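Local coordinates for protein putative dimetal phosphatase (Danio rerio, PDB 2NXF) that probably hydrolyses ADP-ribose and CDP-alcohols such as CDP-choline, as a metal-dependent diphosphatase of the calcineurin-like phosphoesterase family, at residues Val52-Gln57 / Asp89-Trp94. Sequence-based numbering, arbitrary orientation.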
loop_
_atom_site.group_PDB
_atom_site.type_symbol
_atom_site.label_atom_id
_atom_site.label_comp_id
_atom_site.label_asym_id
_atom_site.label_seq_id
_atom_site.Cartn_x
_atom_site.Cartn_y
_atom_site.Cartn_z
ATOM N N VAL A 52 14.736 -8.855 -11.403
ATOM C CA VAL A 52 14.456 -8.090 -10.139
ATOM C C VAL A 52 14.746 -8.972 -8.914
ATOM O O VAL A 52 14.593 -10.194 -8.985
ATOM C CB VAL A 52 13.015 -7.492 -10.016
ATOM C CG1 VAL A 52 12.667 -6.627 -11.238
ATOM C CG2 VAL A 52 11.970 -8.595 -9.801
ATOM N N GLN A 53 15.142 -8.355 -7.804
ATOM C CA GLN A 53 15.518 -9.114 -6.616
ATOM C C GLN A 53 14.342 -9.392 -5.684
ATOM O O GLN A 53 14.415 -10.292 -4.844
ATOM C CB GLN A 53 16.665 -8.422 -5.888
ATOM C CG GLN A 53 17.990 -8.556 -6.631
ATOM C CD GLN A 53 18.980 -7.477 -6.273
ATOM O OE1 GLN A 53 18.923 -6.367 -6.802
ATOM N NE2 GLN A 53 19.916 -7.803 -5.385
ATOM N N CYS A 54 13.269 -8.615 -5.842
ATOM C CA CYS A 54 11.988 -8.861 -5.162
ATOM C C CYS A 54 10.906 -7.999 -5.801
ATOM O O CYS A 54 11.183 -7.222 -6.711
ATOM C CB CYS A 54 12.069 -8.603 -3.648
ATOM S SG CYS A 54 12.132 -6.864 -3.148
ATOM N N VAL A 55 9.673 -8.186 -5.348
ATOM C CA VAL A 55 8.556 -7.370 -5.783
ATOM C C VAL A 55 7.868 -6.897 -4.506
ATOM O O VAL A 55 7.793 -7.649 -3.536
ATOM C CB VAL A 55 7.565 -8.183 -6.666
ATOM C CG1 VAL A 55 6.312 -7.370 -7.002
ATOM C CG2 VAL A 55 8.279 -8.685 -7.971
ATOM N N VAL A 56 7.395 -5.657 -4.501
ATOM C CA VAL A 56 6.500 -5.174 -3.444
ATOM C C VAL A 56 5.171 -4.807 -4.084
ATOM O O VAL A 56 5.125 -4.015 -5.037
ATOM C CB VAL A 56 7.071 -3.949 -2.697
ATOM C CG1 VAL A 56 6.156 -3.589 -1.520
ATOM C CG2 VAL A 56 8.500 -4.214 -2.193
ATOM N N GLN A 57 4.091 -5.407 -3.596
ATOM C CA GLN A 57 2.771 -5.024 -4.123
ATOM C C GLN A 57 1.990 -4.366 -2.998
ATOM O O GLN A 57 1.989 -4.853 -1.857
ATOM C CB GLN A 57 2.029 -6.175 -4.809
ATOM C CG GLN A 57 1.598 -7.325 -3.910
ATOM C CD GLN A 57 0.237 -7.101 -3.229
ATOM O OE1 GLN A 57 -0.492 -6.139 -3.503
ATOM N NE2 GLN A 57 -0.111 -8.027 -2.343
ATOM N N ASP A 89 11.132 -13.296 -4.050
ATOM C CA ASP A 89 10.309 -12.898 -2.914
ATOM C C ASP A 89 9.349 -11.799 -3.326
ATOM O O ASP A 89 9.759 -10.828 -3.970
ATOM C CB ASP A 89 11.174 -12.345 -1.773
ATOM C CG ASP A 89 11.960 -13.415 -1.036
ATOM O OD1 ASP A 89 11.708 -14.631 -1.224
ATOM O OD2 ASP A 89 12.856 -13.023 -0.248
ATOM N N VAL A 90 8.084 -11.942 -2.928
ATOM C CA VAL A 90 7.098 -10.880 -3.104
ATOM C C VAL A 90 6.648 -10.424 -1.718
ATOM O O VAL A 90 6.350 -11.244 -0.835
ATOM C CB VAL A 90 5.872 -11.356 -3.933
ATOM C CG1 VAL A 90 4.874 -10.222 -4.113
ATOM C CG2 VAL A 90 6.340 -11.883 -5.309
ATOM N N HIS A 91 6.630 -9.113 -1.525
ATOM C CA HIS A 91 6.214 -8.533 -0.246
ATOM C C HIS A 91 4.829 -7.946 -0.431
ATOM O O HIS A 91 4.586 -7.191 -1.380
ATOM C CB HIS A 91 7.221 -7.488 0.217
ATOM C CG HIS A 91 8.552 -8.082 0.532
ATOM N ND1 HIS A 91 8.833 -8.659 1.755
ATOM C CD2 HIS A 91 9.640 -8.291 -0.247
ATOM C CE1 HIS A 91 10.056 -9.158 1.727
ATOM N NE2 HIS A 91 10.568 -8.942 0.528
ATOM N N HIS A 92 3.922 -8.345 0.456
ATOM C CA HIS A 92 2.507 -8.023 0.315
ATOM C C HIS A 92 2.087 -7.039 1.395
ATOM O O HIS A 92 2.216 -7.337 2.591
ATOM C CB HIS A 92 1.651 -9.291 0.463
ATOM C CG HIS A 92 2.018 -10.378 -0.498
ATOM N ND1 HIS A 92 1.687 -10.338 -1.834
ATOM C CD2 HIS A 92 2.687 -11.537 -0.307
ATOM C CE1 HIS A 92 2.146 -11.430 -2.428
ATOM N NE2 HIS A 92 2.766 -12.168 -1.526
ATOM N N VAL A 93 1.582 -5.890 0.954
ATOM C CA VAL A 93 0.962 -4.896 1.823
ATOM C C VAL A 93 -0.525 -5.221 1.900
ATOM O O VAL A 93 -1.128 -5.545 0.879
ATOM C CB VAL A 93 1.205 -3.469 1.228
ATOM C CG1 VAL A 93 0.448 -2.404 2.025
ATOM C CG2 VAL A 93 2.681 -3.155 1.205
ATOM N N TRP A 94 -1.114 -5.150 3.096
ATOM C CA TRP A 94 -2.566 -5.391 3.228
ATOM C C TRP A 94 -3.353 -4.082 3.136
ATOM O O TRP A 94 -3.083 -3.117 3.873
ATOM C CB TRP A 94 -2.938 -6.141 4.512
ATOM C CG TRP A 94 -2.277 -7.473 4.658
ATOM C CD1 TRP A 94 -1.592 -8.175 3.697
ATOM C CD2 TRP A 94 -2.271 -8.283 5.833
ATOM N NE1 TRP A 94 -1.133 -9.361 4.225
ATOM C CE2 TRP A 94 -1.518 -9.451 5.534
ATOM C CE3 TRP A 94 -2.798 -8.123 7.119
ATOM C CZ2 TRP A 94 -1.290 -10.463 6.482
ATOM C CZ3 TRP A 94 -2.570 -9.131 8.068
ATOM C CH2 TRP A 94 -1.822 -10.287 7.737
HETATM O O HOH W 1 13.944 -13.099 -3.728
HETATM O O HOH W 2 -1.969 -7.942 -0.266
#
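The side-chain amide nitrogen of Q57 is held by two acceptors. Q57 NE2 donates to H92 ND1 at 3.0 Å. The bond is nearly straight, 177° at the hydrogen, and lies close to both the amide plane and the ring plane. The two planes are turned 61° from each other. Q57 NE2 also donates to a water at 2.8 Å, and that water donates to V93 O. The Q57 chain bends at chi2 (86°), which sets CD at the edge of the H92 ring. OE1 is taken by G59 N, so both ends of the amide are bonded.

The backbones run parallel as neighbouring strands. H91 N donates to V55 O at 2.7 Å. H91 O accepts from Q57 N, and Q57 O from V93 N. V55 N bonds to D89 O, and a water joins Q53 O to D89 N beside it. Helix 72-84 lies in the connection, making this a beta-alpha-beta crossover of the metallophosphoesterase core. Strand 89-92 is the outermost strand of its sheet, and strand 54-57 pairs next with strand 6-11.

V55 and V90 share a face with Q57 and H92; V55 CB meets V90 CG2 at 4.1 Å. On the other face, C54 SG approaches the H91 ring edge, 4.1 Å from CD2. H91 ND1 bonds to Y134 OH, and its ring stacks on F136. Beyond the strand, V93 packs against H228, a zinc ligand.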